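PDB 3VTH: hydrogenase maturation factor from Thermoanaerobacter tengcongensis, which probably carbamoylates the C-terminal cysteine of HypE, using carbamoyl phosphate and ATP, in the maturation of [NiFe]-hydrogenases. Local coordinates for residues S144-I149 / K447-V452; G102-V107 / G418-I423; S626-S631 / I669-H674; V677-Y682 / I714-L719. All coordinates share one frame; numbering follows the deposited sequence.

Contact 1: residues S144-I149 / K447-V452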
loop_
_atom_site.group_PDB
_atom_site.type_symbol
_atom_site.label_atom_id
_atom_site.label_comp_id
_atom_site.label_asym_id
_atom_site.label_seq_id
_atom_site.Cartn_x
_atom_site.Cartn_y
_atom_site.Cartn_z
ATOM N N SER A 144 1.936 10.355 10.866
ATOM C CA SER A 144 2.527 9.634 11.989
ATOM C C SER A 144 2.536 10.416 13.310
ATOM O O SER A 144 2.501 9.800 14.366
ATOM C CB SER A 144 3.962 9.180 11.678
ATOM O OG SER A 144 4.770 10.308 11.344
ATOM N N ILE A 145 2.597 11.747 13.254
ATOM C CA ILE A 145 2.666 12.539 14.493
ATOM C C ILE A 145 1.437 13.414 14.770
ATOM O O ILE A 145 1.433 14.183 15.724
ATOM C CB ILE A 145 3.946 13.401 14.551
ATOM C CG1 ILE A 145 3.944 14.457 13.433
ATOM C CG2 ILE A 145 5.220 12.477 14.487
ATOM C CD1 ILE A 145 5.022 15.514 13.621
ATOM N N ILE A 146 0.389 13.262 13.965
ATOM C CA ILE A 146 -0.821 14.102 14.094
ATOM C C ILE A 146 -1.844 13.414 15.008
ATOM O O ILE A 146 -2.219 12.264 14.772
ATOM C CB ILE A 146 -1.414 14.456 12.692
ATOM C CG1 ILE A 146 -0.522 15.494 11.988
ATOM C CG2 ILE A 146 -2.872 15.001 12.789
ATOM C CD1 ILE A 146 -0.760 15.614 10.453
ATOM N N GLU A 147 -2.282 14.119 16.054
ATOM C CA GLU A 147 -3.254 13.575 16.997
ATOM C C GLU A 147 -4.687 13.944 16.636
ATOM O O GLU A 147 -5.621 13.246 17.015
ATOM C CB GLU A 147 -2.977 14.090 18.412
ATOM C CG GLU A 147 -1.567 13.834 18.921
ATOM C CD GLU A 147 -1.336 14.446 20.288
ATOM O OE1 GLU A 147 -2.151 15.284 20.729
ATOM O OE2 GLU A 147 -0.337 14.092 20.932
ATOM N N ASP A 148 -4.852 15.068 15.936
ATOM C CA ASP A 148 -6.155 15.687 15.750
ATOM C C ASP A 148 -5.973 16.821 14.756
ATOM O O ASP A 148 -4.840 17.235 14.483
ATOM C CB ASP A 148 -6.655 16.254 17.091
ATOM C CG ASP A 148 -8.176 16.479 17.133
ATOM O OD1 ASP A 148 -8.908 16.064 16.208
ATOM O OD2 ASP A 148 -8.642 17.091 18.116
ATOM N N ILE A 149 -7.091 17.316 14.225
ATOM C CA ILE A 149 -7.105 18.461 13.317
ATOM C C ILE A 149 -7.988 19.512 13.970
ATOM O O ILE A 149 -8.681 19.182 14.931
ATOM C CB ILE A 149 -7.618 18.072 11.896
ATOM C CG1 ILE A 149 -9.044 17.475 11.932
ATOM C CG2 ILE A 149 -6.655 17.104 11.257
ATOM C CD1 ILE A 149 -10.173 18.514 12.014
ATOM N N LYS A 447 -11.808 6.893 12.820
ATOM C CA LYS A 447 -13.124 7.491 13.123
ATOM C C LYS A 447 -13.011 8.830 13.838
ATOM O O LYS A 447 -13.750 9.764 13.537
ATOM C CB LYS A 447 -14.007 6.555 13.954
ATOM C CG LYS A 447 -14.497 5.312 13.180
ATOM C CD LYS A 447 -15.549 4.520 13.974
ATOM C CE LYS A 447 -14.995 3.972 15.254
ATOM N NZ LYS A 447 -16.040 3.212 16.007
ATOM N N LYS A 448 -12.096 8.916 14.792
ATOM C CA LYS A 448 -11.854 10.168 15.495
ATOM C C LYS A 448 -11.164 11.184 14.590
ATOM O O LYS A 448 -11.565 12.341 14.522
ATOM C CB LYS A 448 -10.998 9.927 16.738
ATOM C CG LYS A 448 -11.679 9.074 17.787
ATOM C CD LYS A 448 -10.911 9.113 19.114
ATOM C CE LYS A 448 -11.215 7.859 19.938
ATOM N NZ LYS A 448 -12.665 7.798 20.324
ATOM N N LEU A 449 -10.118 10.754 13.897
ATOM C CA LEU A 449 -9.328 11.684 13.100
ATOM C C LEU A 449 -10.170 12.329 11.979
ATOM O O LEU A 449 -10.097 13.545 11.752
ATOM C CB LEU A 449 -8.093 10.989 12.526
ATOM C CG LEU A 449 -7.068 11.891 11.823
ATOM C CD1 LEU A 449 -6.648 13.067 12.713
ATOM C CD2 LEU A 449 -5.872 11.068 11.422
ATOM N N PHE A 450 -10.967 11.506 11.295
ATOM C CA PHE A 450 -11.772 11.989 10.175
ATOM C C PHE A 450 -13.255 12.237 10.488
ATOM O O PHE A 450 -14.040 12.519 9.577
ATOM C CB PHE A 450 -11.582 11.074 8.955
ATOM C CG PHE A 450 -10.151 10.975 8.522
ATOM C CD1 PHE A 450 -9.476 12.106 8.049
ATOM C CD2 PHE A 450 -9.460 9.772 8.622
ATOM C CE1 PHE A 450 -8.138 12.026 7.658
ATOM C CE2 PHE A 450 -8.121 9.688 8.242
ATOM C CZ PHE A 450 -7.461 10.815 7.758
ATOM N N ARG A 451 -13.618 12.151 11.771
ATOM C CA ARG A 451 -14.989 12.409 12.239
ATOM C C ARG A 451 -16.031 11.500 11.562
ATOM O O ARG A 451 -17.121 11.944 11.203
ATOM C CB ARG A 451 -15.354 13.890 12.070
ATOM C CG ARG A 451 -14.719 14.819 13.119
ATOM C CD ARG A 451 -13.272 15.170 12.804
ATOM N NE ARG A 451 -12.823 16.289 13.633
ATOM C CZ ARG A 451 -11.729 16.289 14.399
ATOM N NH1 ARG A 451 -10.927 15.222 14.430
ATOM N NH2 ARG A 451 -11.433 17.368 15.124
ATOM N N VAL A 452 -15.677 10.233 11.390
ATOM C CA VAL A 452 -16.559 9.261 10.761
ATOM C C VAL A 452 -17.355 8.508 11.832
ATOM O O VAL A 452 -16.786 7.916 12.754
ATOM C CB VAL A 452 -15.770 8.230 9.890
ATOM C CG1 VAL A 452 -16.726 7.264 9.198
ATOM C CG2 VAL A 452 -14.861 8.935 8.865
#
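Asp148 and Arg451 form the polar centre of this contact between the loop 144-149 and the end of helix 433-449. Both terminal nitrogens of the guanidinium converge on one carboxylate oxygen: NH1 of Arg451 lies 2.8 Å from OD1 of Asp148, and NH2 of Arg451 gives a second bond of 3.0 Å to the same OD1. OD1 sits in the guanidinium plane, whereas the carboxylate is turned 41° against that plane, so this is a two-nitrogen, one-oxygen grip and not a flat paired bridge. NH1 also turns back to the helix end through weak bonds to the carbonyl oxygens of Lys448 and Leu449, and NH2 has a further salt-bridge partner in Glu100. The backbone supports this return: Arg451 has positive phi (58°), and the bond from Val452 N to Lys447 O (2.9 Å) with a weak one from Arg451 N to Lys448 O follows the pattern of a Schellman motif. Ile149 meets the arginine tip to tip, its CD1 over one guanidinium face and 3.5 Å from NH2 of Arg451. Beside the charged pair, CD1 of Leu449 packs 4.2 Å from CG2 of Ile146 and 4.0 Å from CA of Asp148. A leucine in place of Arg451 would probably leave Asp148 without this cationic mate, with its pairing to Lys155 long and weak, and Glu100 without its partner. Two carboxylates and two carbonyls at a helix C-terminus gathered round one guanidinium would be expected to favour its positive charge, binding the HypF finger region to the Kae1-like domain electrostatically.

Contact 2: residues G102-V107 / G418-I423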
loop_
_atom_site.group_PDB
_atom_site.type_symbol
_atom_site.label_atom_id
_atom_site.label_comp_id
_atom_site.label_asym_id
_atom_site.label_seq_id
_atom_site.Cartn_x
_atom_site.Cartn_y
_atom_site.Cartn_z
ATOM N N GLY A 102 -16.664 21.788 13.393
ATOM C CA GLY A 102 -17.271 20.514 13.085
ATOM C C GLY A 102 -17.180 19.851 11.713
ATOM O O GLY A 102 -17.858 18.889 11.486
ATOM N N GLY A 103 -16.354 20.288 10.798
ATOM C CA GLY A 103 -16.259 19.515 9.575
ATOM C C GLY A 103 -15.236 18.384 9.645
ATOM O O GLY A 103 -14.981 17.841 10.681
ATOM N N PHE A 104 -14.658 18.049 8.518
ATOM C CA PHE A 104 -13.573 17.097 8.471
ATOM C C PHE A 104 -12.650 17.450 7.348
ATOM O O PHE A 104 -13.031 18.092 6.421
ATOM C CB PHE A 104 -14.080 15.667 8.298
ATOM C CG PHE A 104 -14.633 15.396 6.957
ATOM C CD1 PHE A 104 -15.846 15.887 6.598
ATOM C CD2 PHE A 104 -13.918 14.712 6.035
ATOM C CE1 PHE A 104 -16.341 15.671 5.377
ATOM C CE2 PHE A 104 -14.414 14.495 4.817
ATOM C CZ PHE A 104 -15.628 14.976 4.479
ATOM N N VAL A 105 -11.405 17.034 7.469
ATOM C CA VAL A 105 -10.397 17.386 6.489
ATOM C C VAL A 105 -9.421 16.222 6.304
ATOM O O VAL A 105 -9.059 15.547 7.273
ATOM C CB VAL A 105 -9.645 18.700 6.891
ATOM C CG1 VAL A 105 -8.947 18.543 8.235
ATOM C CG2 VAL A 105 -8.635 19.128 5.800
ATOM N N PRO A 106 -9.006 15.967 5.055
ATOM C CA PRO A 106 -7.954 14.975 4.839
ATOM C C PRO A 106 -6.650 15.350 5.583
ATOM O O PRO A 106 -6.442 16.525 5.917
ATOM C CB PRO A 106 -7.731 15.037 3.332
ATOM C CG PRO A 106 -9.084 15.432 2.784
ATOM C CD PRO A 106 -9.624 16.417 3.786
ATOM N N VAL A 107 -5.807 14.341 5.827
ATOM C CA VAL A 107 -4.522 14.491 6.508
ATOM C C VAL A 107 -3.405 14.081 5.543
ATOM O O VAL A 107 -3.515 13.058 4.842
ATOM C CB VAL A 107 -4.484 13.657 7.819
ATOM C CG1 VAL A 107 -3.052 13.499 8.378
ATOM C CG2 VAL A 107 -5.386 14.317 8.901
ATOM N N GLY A 418 -18.258 12.289 2.729
ATOM C CA GLY A 418 -18.264 13.291 1.657
ATOM C C GLY A 418 -17.957 12.576 0.355
ATOM O O GLY A 418 -18.552 11.531 0.063
ATOM N N HIS A 419 -17.019 13.103 -0.419
ATOM C CA HIS A 419 -16.584 12.379 -1.606
ATOM C C HIS A 419 -15.253 11.664 -1.422
ATOM O O HIS A 419 -14.520 11.475 -2.386
ATOM C CB HIS A 419 -16.564 13.269 -2.852
ATOM C CG HIS A 419 -15.971 14.621 -2.623
ATOM N ND1 HIS A 419 -16.742 15.749 -2.446
ATOM C CD2 HIS A 419 -14.682 15.030 -2.537
ATOM C CE1 HIS A 419 -15.955 16.798 -2.267
ATOM N NE2 HIS A 419 -14.700 16.388 -2.317
ATOM N N TYR A 420 -14.949 11.247 -0.192
ATOM C CA TYR A 420 -13.707 10.504 0.048
ATOM C C TYR A 420 -13.909 9.076 0.515
ATOM O O TYR A 420 -14.811 8.790 1.288
ATOM C CB TYR A 420 -12.830 11.223 1.074
ATOM C CG TYR A 420 -12.458 12.646 0.726
ATOM C CD1 TYR A 420 -11.663 12.928 -0.382
ATOM C CD2 TYR A 420 -12.853 13.702 1.540
ATOM C CE1 TYR A 420 -11.291 14.229 -0.682
ATOM C CE2 TYR A 420 -12.494 15.026 1.233
ATOM C CZ TYR A 420 -11.711 15.263 0.123
ATOM O OH TYR A 420 -11.352 16.536 -0.194
ATOM N N ALA A 421 -13.039 8.185 0.040
ATOM C CA ALA A 421 -12.917 6.849 0.601
ATOM C C ALA A 421 -11.564 6.847 1.319
ATOM O O ALA A 421 -10.513 6.845 0.679
ATOM C CB ALA A 421 -12.957 5.791 -0.503
ATOM N N PHE A 422 -11.620 6.955 2.638
ATOM C CA PHE A 422 -10.441 6.913 3.479
ATOM C C PHE A 422 -10.083 5.455 3.704
ATOM O O PHE A 422 -10.568 4.831 4.658
ATOM C CB PHE A 422 -10.729 7.575 4.824
ATOM C CG PHE A 422 -10.881 9.071 4.743
ATOM C CD1 PHE A 422 -9.757 9.892 4.610
ATOM C CD2 PHE A 422 -12.142 9.660 4.811
ATOM C CE1 PHE A 422 -9.894 11.302 4.533
ATOM C CE2 PHE A 422 -12.292 11.051 4.747
ATOM C CZ PHE A 422 -11.173 11.875 4.608
ATOM N N ILE A 423 -9.285 4.900 2.802
ATOM C CA ILE A 423 -8.783 3.540 2.987
ATOM C C ILE A 423 -7.574 3.595 3.956
ATOM O O ILE A 423 -6.687 4.464 3.842
ATOM C CB ILE A 423 -8.439 2.855 1.628
ATOM C CG1 ILE A 423 -8.059 1.378 1.846
ATOM C CG2 ILE A 423 -7.327 3.623 0.893
ATOM C CD1 ILE A 423 -7.943 0.527 0.534
#
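The backbones of Phe104 and Gly418 stand 9.1 Å apart between their CA atoms, and those of Pro106 and Phe422 8.5 Å, so the backbones stay well apart and the 102-107 loop meets 418-423 mainly through side chains. CG of Phe104 lies between its own backbone N and carbonyl carbon (chi1 71°), and the ring reaches the two aromatic residues of the strand with its CE2 corner. There CE2 of Phe104 touches CD2 of Tyr420 at 3.7 Å, rim against rim, and CE2 of Phe422 at 4.0 Å, again at the edge of the latter ring. The neighbouring CZ of Phe104 rests 4.1 Å from the backbone N of Gly418. A CB at Gly418 would point at this ring and crowd CZ, and its positive phi (57°) also suits glycine. Pro106 takes a different approach: its CG lies over the face of Tyr420, 4.1 Å from the ring centroid, in a CH-pi contact. CD2 of His419 covers the other face of Tyr420, which is thus enclosed on both sides. The single polar atom of that ring, OH, is hydrogen-bonded to Asp78 of strand 76-85. CA of Pro106 approaches the edge of Phe422, whose faces are taken by CB of Tyr420 and, on the opposite side, by the stacked ring of Phe450. The interface is therefore hydrophobic and aromatic throughout, with edges and one CH-pi face in place of direct polar bonds; its cohesion would come from van der Waals contact and burial, while the Tyr420 hydroxyl carries a polar link to Asp78 of the acylphosphatase domain.

Contact 3: residues S626-S631 / I669-H674. With PO4 (phosphate ion), chain K.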
loop_
_atom_site.group_PDB
_atom_site.type_symbol
_atom_site.label_atom_id
_atom_site.label_comp_id
_atom_site.label_asym_id
_atom_site.label_seq_id
_atom_site.Cartn_x
_atom_site.Cartn_y
_atom_site.Cartn_z
ATOM N N SER A 626 9.440 -15.794 -11.431
ATOM C CA SER A 626 10.826 -15.335 -11.512
ATOM C C SER A 626 11.699 -16.155 -12.458
ATOM O O SER A 626 12.647 -15.627 -13.028
ATOM C CB SER A 626 11.496 -15.318 -10.138
ATOM O OG SER A 626 10.893 -14.321 -9.321
ATOM N N LEU A 627 11.394 -17.433 -12.615
ATOM C CA LEU A 627 12.270 -18.289 -13.424
ATOM C C LEU A 627 11.858 -18.383 -14.896
ATOM O O LEU A 627 12.526 -19.047 -15.697
ATOM C CB LEU A 627 12.406 -19.679 -12.782
ATOM C CG LEU A 627 11.125 -20.474 -12.539
ATOM C CD1 LEU A 627 10.638 -21.160 -13.821
ATOM C CD2 LEU A 627 11.362 -21.528 -11.437
ATOM N N MET A 628 10.762 -17.729 -15.262
ATOM C CA MET A 628 10.201 -17.936 -16.599
ATOM C C MET A 628 11.105 -17.475 -17.754
ATOM O O MET A 628 11.837 -16.493 -17.634
ATOM C CB MET A 628 8.769 -17.391 -16.708
ATOM C CG MET A 628 8.596 -15.959 -17.123
ATOM S SD MET A 628 6.848 -15.745 -17.606
ATOM C CE MET A 628 7.013 -15.781 -19.365
ATOM N N ALA A 629 11.062 -18.221 -18.857
ATOM C CA ALA A 629 11.839 -17.883 -20.038
ATOM C C ALA A 629 11.048 -16.925 -20.917
ATOM O O ALA A 629 9.944 -16.481 -20.555
ATOM C CB ALA A 629 12.223 -19.159 -20.830
ATOM N N GLU A 630 11.641 -16.599 -22.059
ATOM C CA GLU A 630 11.002 -15.828 -23.107
ATOM C C GLU A 630 10.423 -16.801 -24.113
ATOM O O GLU A 630 11.173 -17.483 -24.814
ATOM C CB GLU A 630 12.043 -14.957 -23.810
ATOM C CG GLU A 630 11.447 -13.752 -24.498
ATOM C CD GLU A 630 10.855 -12.801 -23.510
ATOM O OE1 GLU A 630 9.671 -12.428 -23.684
ATOM O OE2 GLU A 630 11.570 -12.444 -22.542
ATOM N N SER A 631 9.095 -16.889 -24.175
ATOM C CA SER A 631 8.450 -17.732 -25.176
ATOM C C SER A 631 7.044 -17.253 -25.491
ATOM O O SER A 631 6.387 -16.614 -24.655
ATOM C CB SER A 631 8.421 -19.197 -24.727
ATOM O OG SER A 631 7.808 -20.025 -25.703
ATOM N N ILE A 669 8.714 -24.197 -19.406
ATOM C CA ILE A 669 7.404 -24.686 -18.963
ATOM C C ILE A 669 6.599 -23.574 -18.273
ATOM O O ILE A 669 5.397 -23.424 -18.480
ATOM C CB ILE A 669 7.566 -25.891 -18.018
ATOM C CG1 ILE A 669 8.147 -27.090 -18.786
ATOM C CG2 ILE A 669 6.233 -26.250 -17.363
ATOM C CD1 ILE A 669 8.526 -28.259 -17.902
ATOM N N SER A 670 7.272 -22.788 -17.450
ATOM C CA SER A 670 6.597 -21.695 -16.752
ATOM C C SER A 670 6.058 -20.677 -17.751
ATOM O O SER A 670 4.918 -20.223 -17.631
ATOM C CB SER A 670 7.560 -21.011 -15.782
ATOM O OG SER A 670 6.880 -19.966 -15.101
ATOM N N ALA A 671 6.886 -20.315 -18.733
ATOM C CA ALA A 671 6.470 -19.371 -19.762
ATOM C C ALA A 671 5.228 -19.891 -20.501
ATOM O O ALA A 671 4.263 -19.157 -20.693
ATOM C CB ALA A 671 7.622 -19.080 -20.733
ATOM N N LYS A 672 5.260 -21.165 -20.891
ATOM C CA LYS A 672 4.131 -21.801 -21.588
ATOM C C LYS A 672 2.868 -21.798 -20.724
ATOM O O LYS A 672 1.748 -21.592 -21.222
ATOM C CB LYS A 672 4.492 -23.240 -21.968
ATOM C CG LYS A 672 5.501 -23.391 -23.130
ATOM C CD LYS A 672 5.750 -24.877 -23.466
ATOM C CE LYS A 672 4.614 -25.493 -24.278
ATOM N NZ LYS A 672 4.945 -26.891 -24.677
ATOM N N PHE A 673 3.039 -22.066 -19.438
ATOM C CA PHE A 673 1.913 -22.023 -18.508
ATOM C C PHE A 673 1.327 -20.608 -18.374
ATOM O O PHE A 673 0.100 -20.445 -18.437
ATOM C CB PHE A 673 2.301 -22.613 -17.138
ATOM C CG PHE A 673 1.311 -22.325 -16.052
ATOM C CD1 PHE A 673 0.020 -22.854 -16.104
ATOM C CD2 PHE A 673 1.665 -21.514 -14.975
ATOM C CE1 PHE A 673 -0.921 -22.559 -15.096
ATOM C CE2 PHE A 673 0.742 -21.221 -13.960
ATOM C CZ PHE A 673 -0.552 -21.744 -14.020
ATOM N N HIS A 674 2.185 -19.596 -18.185
ATOM C CA HIS A 674 1.715 -18.196 -18.068
ATOM C C HIS A 674 0.933 -17.807 -19.334
ATOM O O HIS A 674 -0.153 -17.229 -19.258
ATOM C CB HIS A 674 2.881 -17.226 -17.862
ATOM C CG HIS A 674 3.394 -17.153 -16.454
ATOM N ND1 HIS A 674 4.230 -18.107 -15.912
ATOM C CD2 HIS A 674 3.212 -16.218 -15.486
ATOM C CE1 HIS A 674 4.536 -17.765 -14.670
ATOM N NE2 HIS A 674 3.936 -16.619 -14.389
HETATM P P PO4 K . 9.195 -19.319 -28.851
HETATM O O1 PO4 K . 10.254 -18.272 -28.569
HETATM O O2 PO4 K . 9.328 -19.810 -30.278
HETATM O O3 PO4 K . 9.372 -20.484 -27.894
HETATM O O4 PO4 K . 7.838 -18.676 -28.708
#
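The carbonyl oxygen of Ser670 is held by two donors from His674, a residue whose ring in turn receives Met628 across the contact. The backbone N of His674 makes the usual helical bond, and ND1 of the same residue adds a nearly straight one, 2.8 Å to Ser670 O, arriving above the carbonyl plane while the oxygen lies in the plane of the ring. This second bond, with NE2 hydrogen-bonded to Asn706, fixes the rotation of the imidazole. Met628 SD then sits over one face of it, 4.0 Å from the centroid, close to the ring normal: a sulfur-aromatic contact. The bend at chi3 (-102°) turns CE of Met628 back onto CB of Ala671, 3.6 Å away. CB of Ala671 also meets the carbonyl oxygen of Ala629 at 3.5 Å, and CD1 of Leu627 packs on CB of Ser670 at 3.7 Å. The hydroxyl of Ser670 bonds to the carbonyl of Leu624, tying the helix to the preceding helix 619-626. Farther along the loop, OG of Ser631 donates to O3 of a phosphate ion (2.7 Å), probably from the crystallisation liquor, which Glu632 N also binds. The arrangement is a loop laid across one flank of a long helix in the Kae1-like domain, of the actin-ATPase clan, with His674 about 5 Å from the bound nucleotide analogue AP2.

Contact 4: residues V677-Y682 / I714-L719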
loop_
_atom_site.group_PDB
_atom_site.type_symbol
_atom_site.label_atom_id
_atom_site.label_comp_id
_atom_site.label_asym_id
_atom_site.label_seq_id
_atom_site.Cartn_x
_atom_site.Cartn_y
_atom_site.Cartn_z
ATOM N N VAL A 677 -2.674 -19.289 -19.466
ATOM C CA VAL A 677 -3.629 -18.523 -18.648
ATOM C C VAL A 677 -4.031 -17.245 -19.401
ATOM O O VAL A 677 -5.217 -16.975 -19.571
ATOM C CB VAL A 677 -3.053 -18.191 -17.272
ATOM C CG1 VAL A 677 -3.991 -17.238 -16.481
ATOM C CG2 VAL A 677 -2.777 -19.484 -16.489
ATOM N N VAL A 678 -3.045 -16.509 -19.909
ATOM C CA VAL A 678 -3.338 -15.331 -20.726
ATOM C C VAL A 678 -4.289 -15.675 -21.865
ATOM O O VAL A 678 -5.311 -14.997 -22.047
ATOM C CB VAL A 678 -2.040 -14.632 -21.243
ATOM C CG1 VAL A 678 -2.350 -13.543 -22.298
ATOM C CG2 VAL A 678 -1.269 -14.044 -20.060
ATOM N N ASN A 679 -3.972 -16.737 -22.608
ATOM C CA ASN A 679 -4.735 -17.091 -23.791
ATOM C C ASN A 679 -6.177 -17.488 -23.491
ATOM O O ASN A 679 -7.093 -16.962 -24.131
ATOM C CB ASN A 679 -4.004 -18.156 -24.627
ATOM C CG ASN A 679 -2.762 -17.592 -25.310
ATOM O OD1 ASN A 679 -2.567 -16.381 -25.345
ATOM N ND2 ASN A 679 -1.920 -18.460 -25.842
ATOM N N PHE A 680 -6.390 -18.366 -22.507
ATOM C CA PHE A 680 -7.767 -18.755 -22.193
ATOM C C PHE A 680 -8.605 -17.617 -21.591
ATOM O O PHE A 680 -9.805 -17.524 -21.847
ATOM C CB PHE A 680 -7.899 -20.121 -21.470
ATOM C CG PHE A 680 -7.472 -20.155 -20.002
ATOM C CD1 PHE A 680 -8.079 -19.344 -19.041
ATOM C CD2 PHE A 680 -6.547 -21.105 -19.567
ATOM C CE1 PHE A 680 -7.715 -19.415 -17.696
ATOM C CE2 PHE A 680 -6.185 -21.186 -18.200
ATOM C CZ PHE A 680 -6.774 -20.337 -17.274
ATOM N N THR A 681 -7.948 -16.732 -20.846
ATOM C CA THR A 681 -8.620 -15.587 -20.240
ATOM C C THR A 681 -9.078 -14.628 -21.342
ATOM O O THR A 681 -10.217 -14.153 -21.339
ATOM C CB THR A 681 -7.698 -14.870 -19.231
ATOM O OG1 THR A 681 -7.212 -15.814 -18.272
ATOM C CG2 THR A 681 -8.438 -13.765 -18.502
ATOM N N TYR A 682 -8.185 -14.364 -22.288
ATOM C CA TYR A 682 -8.503 -13.548 -23.449
ATOM C C TYR A 682 -9.677 -14.148 -24.226
ATOM O O TYR A 682 -10.615 -13.437 -24.614
ATOM C CB TYR A 682 -7.263 -13.421 -24.341
ATOM C CG TYR A 682 -7.517 -12.809 -25.699
ATOM C CD1 TYR A 682 -7.447 -11.432 -25.882
ATOM C CD2 TYR A 682 -7.808 -13.612 -26.801
ATOM C CE1 TYR A 682 -7.666 -10.858 -27.136
ATOM C CE2 TYR A 682 -8.036 -13.055 -28.061
ATOM C CZ TYR A 682 -7.955 -11.674 -28.215
ATOM O OH TYR A 682 -8.180 -11.107 -29.438
ATOM N N ILE A 714 -3.288 -7.263 -20.411
ATOM C CA ILE A 714 -3.633 -5.893 -20.778
ATOM C C ILE A 714 -3.275 -5.624 -22.248
ATOM O O ILE A 714 -4.071 -5.053 -22.990
ATOM C CB ILE A 714 -2.949 -4.833 -19.875
ATOM C CG1 ILE A 714 -3.548 -4.821 -18.467
ATOM C CG2 ILE A 714 -3.054 -3.422 -20.503
ATOM C CD1 ILE A 714 -2.797 -3.885 -17.483
ATOM N N GLU A 715 -2.082 -6.037 -22.668
ATOM C CA GLU A 715 -1.657 -5.823 -24.054
ATOM C C GLU A 715 -2.555 -6.564 -25.043
ATOM O O GLU A 715 -3.075 -5.951 -25.982
ATOM C CB GLU A 715 -0.201 -6.232 -24.252
ATOM C CG GLU A 715 0.819 -5.292 -23.569
ATOM C CD GLU A 715 2.250 -5.821 -23.643
ATOM O OE1 GLU A 715 2.475 -6.877 -24.271
ATOM O OE2 GLU A 715 3.155 -5.177 -23.094
ATOM N N LYS A 716 -2.747 -7.866 -24.815
ATOM C CA LYS A 716 -3.520 -8.706 -25.728
ATOM C C LYS A 716 -4.972 -8.220 -25.882
ATOM O O LYS A 716 -5.494 -8.140 -26.994
ATOM C CB LYS A 716 -3.493 -10.170 -25.288
ATOM C CG LYS A 716 -3.904 -11.108 -26.403
ATOM C CD LYS A 716 -3.844 -12.573 -26.017
ATOM C CE LYS A 716 -3.817 -13.402 -27.294
ATOM N NZ LYS A 716 -4.172 -14.818 -27.049
ATOM N N LEU A 717 -5.593 -7.882 -24.755
ATOM C CA LEU A 717 -6.964 -7.391 -24.735
ATOM C C LEU A 717 -7.071 -6.022 -25.393
ATOM O O LEU A 717 -8.024 -5.768 -26.144
ATOM C CB LEU A 717 -7.492 -7.335 -23.293
ATOM C CG LEU A 717 -7.781 -8.643 -22.546
ATOM C CD1 LEU A 717 -7.950 -8.351 -21.051
ATOM C CD2 LEU A 717 -9.032 -9.328 -23.121
ATOM N N SER A 718 -6.099 -5.148 -25.113
ATOM C CA SER A 718 -6.053 -3.813 -25.725
ATOM C C SER A 718 -5.913 -3.883 -27.237
ATOM O O SER A 718 -6.545 -3.108 -27.953
ATOM C CB SER A 718 -4.922 -2.953 -25.138
ATOM O OG SER A 718 -5.239 -2.536 -23.818
ATOM N N LEU A 719 -5.106 -4.820 -27.725
ATOM C CA LEU A 719 -4.928 -4.993 -29.164
ATOM C C LEU A 719 -6.211 -5.474 -29.843
ATOM O O LEU A 719 -6.364 -5.305 -31.045
ATOM C CB LEU A 719 -3.769 -5.948 -29.484
ATOM C CG LEU A 719 -2.339 -5.554 -29.087
ATOM C CD1 LEU A 719 -1.371 -6.717 -29.333
ATOM C CD2 LEU A 719 -1.861 -4.302 -29.808
#
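CG of Lys716 is anti to its backbone N (chi1 -162°) and the chain runs extended from there, while Tyr682 also carries its CG anti to the backbone N (chi1 170°), which brings the lysine across the face of the phenol ring at about a right angle. The aliphatic part does most of the touching: CG of Lys716 is 3.6 Å from CD1 of Tyr682, and CD of Lys716 lies 4.0 Å from the ring centroid in a CH-pi contact. The ammonium continues past the centre, its NZ 4.4 Å from the Tyr682 centroid in an off-centre cation-pi interaction. It ends on Asn679, one turn back along helix 666-692, with a bond of 2.8 Å from NZ of Lys716 to OD1 of Asn679; the donor stands above the amide carbonyl plane. CG1 of Val678 borders the same chain, and CD2 of Leu717 meets CD1 of Tyr682 at 3.8 Å. The helix segments run in roughly the same direction, their axes 10.3 Å apart at closest approach and inclined by 34°. Helix 707-719 is the crossover between parallel strands 696-700 and 723-726, a beta-alpha-beta unit, and helix 666-692 packs beside it with Val677 and Thr681 against strand 501-507. An alanine in place of Lys716 would probably uncover the Tyr682 face and leave the Asn679 carbonyl oxygen without its ammonium partner. One long side chain thus serves both chemistries: its methylenes bury against an aromatic face, while its charge would be stabilised by both the pi electrons of Tyr682 and the amide oxygen of Asn679.

The four contacts form two pairs. Contacts 1 and 2, with centres 10 Å apart, join the N-terminal part of the chain to the Kae1-like domain and merge directly: O of Phe450 lies 3.4 Å from CB of Phe104, and CD1 of Ile146 lies 3.7 Å from CG1 of Val107. They flank the acylphosphatase domain, the side chain of Ile149 being about 8 Å from that of Asn44, a predicted active-site residue. Contacts 3 and 4, centres 16 Å apart, use successive portions of helix 666-692 near the bound AP2, about 5 Å from the side chain of His674 and about 11 Å from that of Val678. Contacts 1 and 3 lie 47 Å apart between centres, on opposite sides of the centre of the chain.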